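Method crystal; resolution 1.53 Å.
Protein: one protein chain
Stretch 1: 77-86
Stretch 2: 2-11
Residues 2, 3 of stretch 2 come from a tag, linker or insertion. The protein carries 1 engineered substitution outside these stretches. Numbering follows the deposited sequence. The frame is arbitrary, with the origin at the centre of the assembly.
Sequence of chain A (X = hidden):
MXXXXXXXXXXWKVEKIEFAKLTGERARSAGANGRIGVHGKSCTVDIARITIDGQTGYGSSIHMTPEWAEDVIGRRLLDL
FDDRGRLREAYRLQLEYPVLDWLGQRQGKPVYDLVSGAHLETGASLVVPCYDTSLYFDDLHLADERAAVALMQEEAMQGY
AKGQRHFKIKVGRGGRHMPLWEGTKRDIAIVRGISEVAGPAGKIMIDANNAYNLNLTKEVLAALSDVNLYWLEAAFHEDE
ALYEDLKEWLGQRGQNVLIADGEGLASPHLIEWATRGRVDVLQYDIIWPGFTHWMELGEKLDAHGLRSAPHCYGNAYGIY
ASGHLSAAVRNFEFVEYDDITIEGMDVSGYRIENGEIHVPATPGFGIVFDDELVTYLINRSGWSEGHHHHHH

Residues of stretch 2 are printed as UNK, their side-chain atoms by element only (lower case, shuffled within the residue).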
# COMPACT_ATOMS: atom_id res chain seq x y z
N LEU A 77 0.43 -3.45 28.34
CA LEU A 77 -0.16 -3.22 27.01
C LEU A 77 -1.13 -2.04 27.02
O LEU A 77 -1.14 -1.22 26.10
CB LEU A 77 -0.86 -4.48 26.48
CG LEU A 77 -1.66 -4.32 25.18
CD1 LEU A 77 -0.78 -3.84 24.03
CD2 LEU A 77 -2.32 -5.63 24.82
N LEU A 78 -1.96 -1.93 28.06
CA LEU A 78 -2.90 -0.81 28.14
C LEU A 78 -2.19 0.55 28.06
O LEU A 78 -2.75 1.51 27.54
CB LEU A 78 -3.70 -0.85 29.44
CG LEU A 78 -4.86 -1.84 29.51
CD1 LEU A 78 -5.45 -1.82 30.91
CD2 LEU A 78 -5.93 -1.51 28.46
N ASP A 79 -0.98 0.62 28.59
CA ASP A 79 -0.27 1.89 28.66
C ASP A 79 0.28 2.32 27.29
O ASP A 79 0.73 3.46 27.13
CB ASP A 79 0.85 1.84 29.69
CG ASP A 79 0.31 1.75 31.12
OD1 ASP A 79 -0.83 2.21 31.37
OD2 ASP A 79 1.04 1.22 31.98
N LEU A 80 0.25 1.41 26.32
CA LEU A 80 0.66 1.77 24.97
C LEU A 80 -0.41 2.58 24.26
O LEU A 80 -0.18 3.09 23.16
CB LEU A 80 0.97 0.52 24.14
CG LEU A 80 1.94 -0.52 24.69
CD1 LEU A 80 2.35 -1.44 23.54
CD2 LEU A 80 3.15 0.10 25.33
N PHE A 81 -1.59 2.68 24.85
CA PHE A 81 -2.71 3.41 24.24
C PHE A 81 -2.98 4.69 25.03
O PHE A 81 -2.75 4.74 26.24
CB PHE A 81 -3.97 2.54 24.21
CG PHE A 81 -3.85 1.33 23.33
CD1 PHE A 81 -4.19 1.40 21.99
CD2 PHE A 81 -3.37 0.12 23.84
CE1 PHE A 81 -4.08 0.28 21.17
CE2 PHE A 81 -3.25 -1.00 23.02
CZ PHE A 81 -3.60 -0.91 21.68
N ASP A 82 -3.44 5.74 24.36
CA ASP A 82 -3.81 6.94 25.09
C ASP A 82 -5.28 6.90 25.53
O ASP A 82 -5.94 5.86 25.39
CB ASP A 82 -3.49 8.21 24.30
CG ASP A 82 -4.25 8.30 22.99
OD1 ASP A 82 -5.24 7.56 22.82
OD2 ASP A 82 -3.86 9.13 22.14
N ASP A 83 -5.77 8.02 26.04
CA ASP A 83 -7.12 8.09 26.61
C ASP A 83 -8.22 7.76 25.62
O ASP A 83 -9.37 7.54 26.00
CB ASP A 83 -7.38 9.48 27.21
CG ASP A 83 -6.37 9.85 28.27
OD1 ASP A 83 -5.72 8.94 28.83
OD2 ASP A 83 -6.22 11.06 28.55
N ARG A 84 -7.87 7.73 24.33
CA ARG A 84 -8.87 7.57 23.28
C ARG A 84 -8.92 6.18 22.67
O ARG A 84 -9.77 5.90 21.83
CB ARG A 84 -8.66 8.64 22.20
CG ARG A 84 -8.69 10.06 22.76
CD ARG A 84 -8.35 11.11 21.71
NE ARG A 84 -9.29 11.12 20.60
CZ ARG A 84 -10.39 11.87 20.57
NH1 ARG A 84 -10.68 12.67 21.59
NH2 ARG A 84 -11.20 11.82 19.51
N GLY A 85 -8.03 5.29 23.10
CA GLY A 85 -8.02 3.94 22.57
C GLY A 85 -7.16 3.89 21.33
O GLY A 85 -7.22 2.94 20.54
N ARG A 86 -6.35 4.93 21.15
CA ARG A 86 -5.42 4.99 20.04
C ARG A 86 -4.00 4.66 20.49
O ARG A 86 -3.52 5.15 21.51
CB ARG A 86 -5.46 6.38 19.38
CG ARG A 86 -6.80 6.70 18.72
CD ARG A 86 -6.80 8.07 18.07
NE ARG A 86 -6.78 9.17 19.03
CZ ARG A 86 -5.68 9.71 19.55
NH1 ARG A 86 -4.49 9.25 19.19
NH2 ARG A 86 -5.77 10.70 20.42
N UNK A 2 -12.94 2.85 15.97
CA UNK A 2 -11.53 2.50 16.08
C UNK A 2 -11.35 1.21 16.87
O UNK A 2 -12.20 0.32 16.80
o UNK A 2 -11.14 3.78 18.12
c UNK A 2 -10.74 3.63 16.77
N UNK A 3 -10.27 1.14 17.64
CA UNK A 3 -9.95 -0.04 18.45
C UNK A 3 -10.73 -0.07 19.77
O UNK A 3 -10.72 0.90 20.52
c UNK A 3 -8.24 -2.42 17.95
c UNK A 3 -7.53 -1.09 18.17
c UNK A 3 -6.31 -1.29 19.06
c UNK A 3 -8.46 -0.05 18.79
N UNK A 4 -11.38 -1.20 20.05
CA UNK A 4 -11.99 -1.42 21.36
C UNK A 4 -11.05 -2.22 22.25
O UNK A 4 -10.73 -3.36 21.96
c UNK A 4 -13.33 -2.16 21.23
n UNK A 4 -15.14 -3.07 22.58
c UNK A 4 -14.01 -2.37 22.58
o UNK A 4 -13.53 -1.89 23.61
N UNK A 5 -10.63 -1.60 23.34
CA UNK A 5 -9.59 -2.18 24.19
C UNK A 5 -10.07 -2.39 25.63
O UNK A 5 -9.27 -2.43 26.56
c UNK A 5 -8.76 0.15 24.61
c UNK A 5 -7.69 -1.23 22.82
c UNK A 5 -7.61 1.12 24.74
c UNK A 5 -8.35 -1.26 24.20
N UNK A 6 -11.39 -2.54 25.80
CA UNK A 6 -11.99 -2.66 27.12
C UNK A 6 -11.66 -3.99 27.82
O UNK A 6 -11.61 -4.05 29.05
o UNK A 6 -14.08 -3.44 26.12
c UNK A 6 -13.92 -1.09 26.65
c UNK A 6 -13.54 -2.51 27.06
N UNK A 7 -11.43 -5.02 27.02
CA UNK A 7 -11.14 -6.36 27.51
C UNK A 7 -9.65 -6.64 27.68
O UNK A 7 -9.26 -7.78 27.92
N UNK A 8 -8.82 -5.62 27.53
CA UNK A 8 -7.41 -5.77 27.85
C UNK A 8 -7.24 -5.62 29.35
O UNK A 8 -7.58 -4.57 29.90
c UNK A 8 -5.91 -3.84 24.81
c UNK A 8 -5.06 -4.87 27.56
c UNK A 8 -6.53 -4.74 27.13
c UNK A 8 -6.69 -4.87 25.61
N UNK A 9 -6.75 -6.66 30.00
CA UNK A 9 -6.50 -6.63 31.44
C UNK A 9 -5.23 -5.85 31.73
O UNK A 9 -4.29 -5.84 30.93
c UNK A 9 -7.47 -8.99 31.54
n UNK A 9 -9.86 -8.92 31.14
c UNK A 9 -8.86 -8.52 31.93
c UNK A 9 -6.37 -8.05 32.00
o UNK A 9 -9.04 -7.80 32.91
N UNK A 10 -5.18 -5.18 32.88
CA UNK A 10 -4.04 -4.33 33.20
C UNK A 10 -2.79 -5.12 33.57
O UNK A 10 -1.70 -4.56 33.64
c UNK A 10 -4.41 -3.36 34.33
o UNK A 10 -4.68 -4.08 35.51
N UNK A 11 -2.92 -6.42 33.80
CA UNK A 11 -1.76 -7.24 34.15
C UNK A 11 -1.00 -7.73 32.92
O UNK A 11 0.09 -8.29 33.04
c UNK A 11 -3.09 -9.41 34.31
o UNK A 11 -2.76 -10.61 34.25
o UNK A 11 -4.13 -8.97 33.79
c UNK A 11 -2.17 -8.44 35.03
O HOH W 1 -2.22 -4.18 29.92

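Position 2 has two side-chain atoms, one carbon and then one oxygen. The oxygen lies 4.5 Å from Arg84 O, a distant approach. This is Ser2, a tag residue.

Position 3 has four carbons forked at the second. One terminal carbon lies 3.4 Å from Phe81 CE1, oblique to the ring, and its CB is 3.7 Å from Gly85 O. This is Leu3, which also comes from the tag; its chi1 of -110° falls between wells.

Position 4 has two carbons, the second carrying one oxygen and one nitrogen. That is an amide bonded directly to the CB; the side chain points away and touches nothing on stretch 1. This is Asn4.

Position 5 has four carbons forked at the first, with one arm two carbons long. The end of the long arm is 3.6 Å from Gly85 CA and 3.9 Å from Phe81 CB, while the short arm sits 4.2 Å from the Phe81 ring centroid, 10° off the normal. This is Ile5, in which these atoms are CD1 and CG2, and the latter makes a CH-pi contact over the ring face.

Position 6 has one carbon bearing an oxygen and a carbon, and it points away from stretch 1. This is Thr6, whose N and OG1 both donate to Asn4 OD1, at 3.1 Å and 3.0 Å.

Position 7 has no side-chain atoms and is Gly7, inside the type I turn from Ile5 to position 8.

Position 8 again has four carbons forked at the first with one longer arm. Its CB is 3.5 Å from Leu78 CD2, and its short arm lies 3.9 Å from Leu77 CD2. This is Ile8, whose CD1 reaches within 4.3 Å of Phe81 CE2.

Position 9 has three carbons, the third carrying oxygen and nitrogen. The side chain points away, but its backbone O accepts from water 1 at 2.8 Å; the same water accepts from Leu78 N at 2.9 Å. This is Gln9.

Position 10 has one carbon and one oxygen, and its CA is 3.7 Å from Leu78 CD1; this is Ser10.

Position 11 has two carbons, the second carrying two oxygens, a carboxylate that points away: Asp11.

No direct hydrogen bond crosses the contact, which buries 474 Å². Leu3, Ile5 and Ile8 supply apolar surface to Leu77, Leu78 and Phe81, with the water bridge as a polar link. Gly85 packs by its CA against Ile5 CD1 (3.6 Å). Its phi/psi of 87/15 by itself calls for glycine, since an ideal CB would be jammed against the carbonyl O of Arg84.

Stretch 2 (2-11) SLNITGIQSD
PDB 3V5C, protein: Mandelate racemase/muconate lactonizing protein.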